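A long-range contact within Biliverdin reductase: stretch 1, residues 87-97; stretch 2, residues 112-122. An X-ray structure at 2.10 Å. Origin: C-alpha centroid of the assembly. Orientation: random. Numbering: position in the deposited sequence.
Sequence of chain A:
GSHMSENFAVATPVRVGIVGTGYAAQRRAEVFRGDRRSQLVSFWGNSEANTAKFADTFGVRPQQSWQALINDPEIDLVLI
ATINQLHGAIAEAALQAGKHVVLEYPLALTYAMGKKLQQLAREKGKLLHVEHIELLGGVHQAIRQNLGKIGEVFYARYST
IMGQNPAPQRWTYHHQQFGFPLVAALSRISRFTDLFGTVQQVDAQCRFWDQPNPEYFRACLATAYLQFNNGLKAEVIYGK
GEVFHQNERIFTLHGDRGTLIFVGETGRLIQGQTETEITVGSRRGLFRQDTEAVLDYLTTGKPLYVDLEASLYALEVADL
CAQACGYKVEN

Stretch 1 (87-97) HGAIAEAALQA
Stretch 2, residues 112-122: AMGKKLQQLAR

Two helices of one chain pack side by side and run nearly parallel. Helix 87-96 and helix 112-122 have axes 9.8 Å apart at closest approach, with 14° between their N-to-C directions. The second helix extends beyond the stretch at both ends. Phi/psi are close to -65/-41 in most residues of both, with Q96 at -63/-31; A97, at -83/8, is the first residue to leave the first helix. Backbone N-H groups bond four residues back, as in E92 N to G88 O (3.0 Å) and L117 N to M113 O (2.8 Å).

The register pairs G88 with M113 (CA to CA 7.1 Å), E92 with L117 (6.2 Å) and L95 with A121 (6.2 Å).

Two knobs interlock at the middle. L117 (m, t) fills a hollow formed by G88, A91, E92 and L95. Its CD1 lies 4.0 Å from A91 CB, and its CD2 lies 3.5 Å from E92 N. In return, E92 sits among M113, K116, L117 and L120. Its side chain is extended (t, t, chi3 33°), and OE2 forms a salt bridge with NZ of the fully extended K116 (all t) at 3.6 Å. E92 OE1 is 3.3 Å from M113 CE.

G88 has no side chain, and M113 (t, p, t) lies over it. An ideal CB on G88 would lie 3.6 Å from M113 CG. M113 CE lies 3.5 Å from G88 O.

Toward the C-terminal end, L95 (m, t) points its CA-to-CB bond toward the second helix. Its CB meets L120 CD2 at 3.6 Å, its CD1 meets L117 O at 3.6 Å, and its CD2 meets A121 CB at 3.9 Å. L120 (t, p) also touches Q96 (m, m), with CD1 3.7 Å from Q96 NE2.

No hydrogen bond crosses the contact, which buries 456 Å² in total. Apolar packing and one salt bridge join the helices.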

# COMPACT_ATOMS: atom_id res chain seq x y z
N HIS A 87 -8.59 -7.48 2.20
CA HIS A 87 -8.04 -6.74 3.33
C HIS A 87 -9.12 -6.24 4.27
O HIS A 87 -9.00 -6.37 5.49
CB HIS A 87 -7.18 -5.58 2.82
CG HIS A 87 -5.77 -5.98 2.50
ND1 HIS A 87 -4.71 -5.10 2.57
CD2 HIS A 87 -5.25 -7.17 2.13
CE1 HIS A 87 -3.60 -5.73 2.24
NE2 HIS A 87 -3.89 -6.99 1.97
N GLY A 88 -10.20 -5.66 3.72
CA GLY A 88 -11.26 -5.15 4.57
C GLY A 88 -11.97 -6.23 5.35
O GLY A 88 -12.25 -6.07 6.55
N ALA A 89 -12.28 -7.36 4.70
CA ALA A 89 -12.99 -8.44 5.37
C ALA A 89 -12.13 -9.09 6.44
O ALA A 89 -12.64 -9.44 7.52
CB ALA A 89 -13.45 -9.48 4.34
N ILE A 90 -10.84 -9.27 6.18
CA ILE A 90 -9.96 -9.86 7.17
C ILE A 90 -9.78 -8.92 8.36
O ILE A 90 -9.75 -9.36 9.51
CB ILE A 90 -8.61 -10.25 6.54
CG1 ILE A 90 -8.81 -11.28 5.43
CG2 ILE A 90 -7.66 -10.81 7.58
CD1 ILE A 90 -7.52 -11.70 4.75
N ALA A 91 -9.66 -7.62 8.09
CA ALA A 91 -9.50 -6.65 9.17
C ALA A 91 -10.73 -6.63 10.08
O ALA A 91 -10.59 -6.60 11.31
CB ALA A 91 -9.24 -5.26 8.60
N GLU A 92 -11.93 -6.65 9.50
CA GLU A 92 -13.14 -6.66 10.32
C GLU A 92 -13.23 -7.93 11.15
O GLU A 92 -13.57 -7.88 12.34
CB GLU A 92 -14.38 -6.51 9.44
CG GLU A 92 -15.68 -6.62 10.23
CD GLU A 92 -16.91 -6.29 9.41
OE1 GLU A 92 -16.91 -6.57 8.20
OE2 GLU A 92 -17.87 -5.75 9.99
N ALA A 93 -12.92 -9.08 10.55
CA ALA A 93 -12.98 -10.34 11.28
C ALA A 93 -11.96 -10.36 12.41
O ALA A 93 -12.26 -10.82 13.52
CB ALA A 93 -12.76 -11.52 10.34
N ALA A 94 -10.74 -9.87 12.15
CA ALA A 94 -9.71 -9.85 13.18
C ALA A 94 -10.08 -8.93 14.33
O ALA A 94 -9.85 -9.27 15.50
CB ALA A 94 -8.37 -9.44 12.57
N LEU A 95 -10.64 -7.76 14.02
CA LEU A 95 -11.07 -6.85 15.08
C LEU A 95 -12.20 -7.45 15.90
O LEU A 95 -12.23 -7.33 17.13
CB LEU A 95 -11.49 -5.51 14.49
CG LEU A 95 -10.38 -4.62 13.93
CD1 LEU A 95 -10.97 -3.42 13.19
CD2 LEU A 95 -9.46 -4.16 15.05
N GLN A 96 -13.15 -8.11 15.23
CA GLN A 96 -14.25 -8.75 15.94
C GLN A 96 -13.76 -9.86 16.87
O GLN A 96 -14.36 -10.11 17.92
CB GLN A 96 -15.26 -9.29 14.94
CG GLN A 96 -16.06 -8.21 14.21
CD GLN A 96 -17.12 -7.57 15.09
OE1 GLN A 96 -17.21 -7.84 16.29
NE2 GLN A 96 -17.97 -6.76 14.48
N ALA A 97 -12.66 -10.52 16.51
CA ALA A 97 -12.05 -11.53 17.36
C ALA A 97 -11.13 -10.94 18.42
O ALA A 97 -10.44 -11.69 19.11
CB ALA A 97 -11.27 -12.54 16.50
N ALA A 112 -16.61 3.89 3.23
CA ALA A 112 -17.54 3.49 4.28
C ALA A 112 -17.02 2.30 5.08
O ALA A 112 -17.13 2.28 6.31
CB ALA A 112 -18.91 3.17 3.67
N MET A 113 -16.46 1.30 4.39
CA MET A 113 -15.88 0.17 5.10
C MET A 113 -14.68 0.60 5.93
O MET A 113 -14.51 0.15 7.07
CB MET A 113 -15.50 -0.93 4.12
CG MET A 113 -14.94 -2.18 4.77
SD MET A 113 -16.11 -2.96 5.90
CE MET A 113 -15.39 -4.59 6.07
N GLY A 114 -13.83 1.47 5.37
CA GLY A 114 -12.70 1.97 6.13
C GLY A 114 -13.12 2.70 7.39
O GLY A 114 -12.48 2.57 8.44
N LYS A 115 -14.20 3.47 7.31
CA LYS A 115 -14.72 4.15 8.49
C LYS A 115 -15.36 3.16 9.46
O LYS A 115 -15.22 3.31 10.68
CB LYS A 115 -15.72 5.23 8.08
CG LYS A 115 -15.12 6.32 7.22
CD LYS A 115 -14.16 7.19 8.01
CE LYS A 115 -14.91 8.08 8.98
NZ LYS A 115 -13.99 8.85 9.86
N LYS A 116 -16.05 2.15 8.93
CA LYS A 116 -16.63 1.12 9.79
C LYS A 116 -15.54 0.36 10.53
O LYS A 116 -15.72 -0.01 11.70
CB LYS A 116 -17.49 0.17 8.95
CG LYS A 116 -18.19 -0.92 9.75
CD LYS A 116 -19.02 -1.81 8.84
CE LYS A 116 -19.74 -2.89 9.63
NZ LYS A 116 -20.59 -3.75 8.75
N LEU A 117 -14.40 0.13 9.88
CA LEU A 117 -13.28 -0.51 10.55
C LEU A 117 -12.68 0.39 11.62
O LEU A 117 -12.31 -0.08 12.70
CB LEU A 117 -12.20 -0.89 9.53
CG LEU A 117 -12.52 -1.98 8.52
CD1 LEU A 117 -11.40 -2.12 7.50
CD2 LEU A 117 -12.75 -3.29 9.24
N GLN A 118 -12.57 1.69 11.33
CA GLN A 118 -12.03 2.63 12.30
C GLN A 118 -12.89 2.69 13.56
O GLN A 118 -12.38 2.65 14.68
CB GLN A 118 -11.92 4.02 11.66
CG GLN A 118 -11.46 5.13 12.58
CD GLN A 118 -11.62 6.49 11.95
OE1 GLN A 118 -12.64 6.78 11.31
NE2 GLN A 118 -10.62 7.35 12.12
N GLN A 119 -14.21 2.77 13.38
CA GLN A 119 -15.12 2.78 14.52
C GLN A 119 -15.06 1.47 15.30
O GLN A 119 -15.06 1.47 16.53
CB GLN A 119 -16.55 3.06 14.04
CG GLN A 119 -17.59 3.10 15.14
CD GLN A 119 -17.27 4.11 16.23
OE1 GLN A 119 -17.27 3.78 17.42
NE2 GLN A 119 -16.99 5.34 15.83
N LEU A 120 -15.00 0.34 14.58
CA LEU A 120 -14.97 -0.95 15.25
C LEU A 120 -13.71 -1.12 16.10
O LEU A 120 -13.78 -1.63 17.23
CB LEU A 120 -15.06 -2.07 14.21
CG LEU A 120 -14.91 -3.50 14.74
CD1 LEU A 120 -16.02 -3.85 15.72
CD2 LEU A 120 -14.87 -4.50 13.59
N ALA A 121 -12.56 -0.69 15.58
CA ALA A 121 -11.33 -0.78 16.35
C ALA A 121 -11.39 0.08 17.60
O ALA A 121 -10.92 -0.32 18.67
CB ALA A 121 -10.13 -0.39 15.48
N ARG A 122 -11.98 1.28 17.49
CA ARG A 122 -12.19 2.12 18.66
C ARG A 122 -13.09 1.43 19.67
O ARG A 122 -12.78 1.36 20.86
CB ARG A 122 -12.79 3.47 18.26
CG ARG A 122 -11.89 4.38 17.44
CD ARG A 122 -12.33 5.83 17.64
NE ARG A 122 -12.07 6.67 16.47
CZ ARG A 122 -13.00 7.00 15.57
NH1 ARG A 122 -14.24 6.55 15.71
NH2 ARG A 122 -12.68 7.78 14.55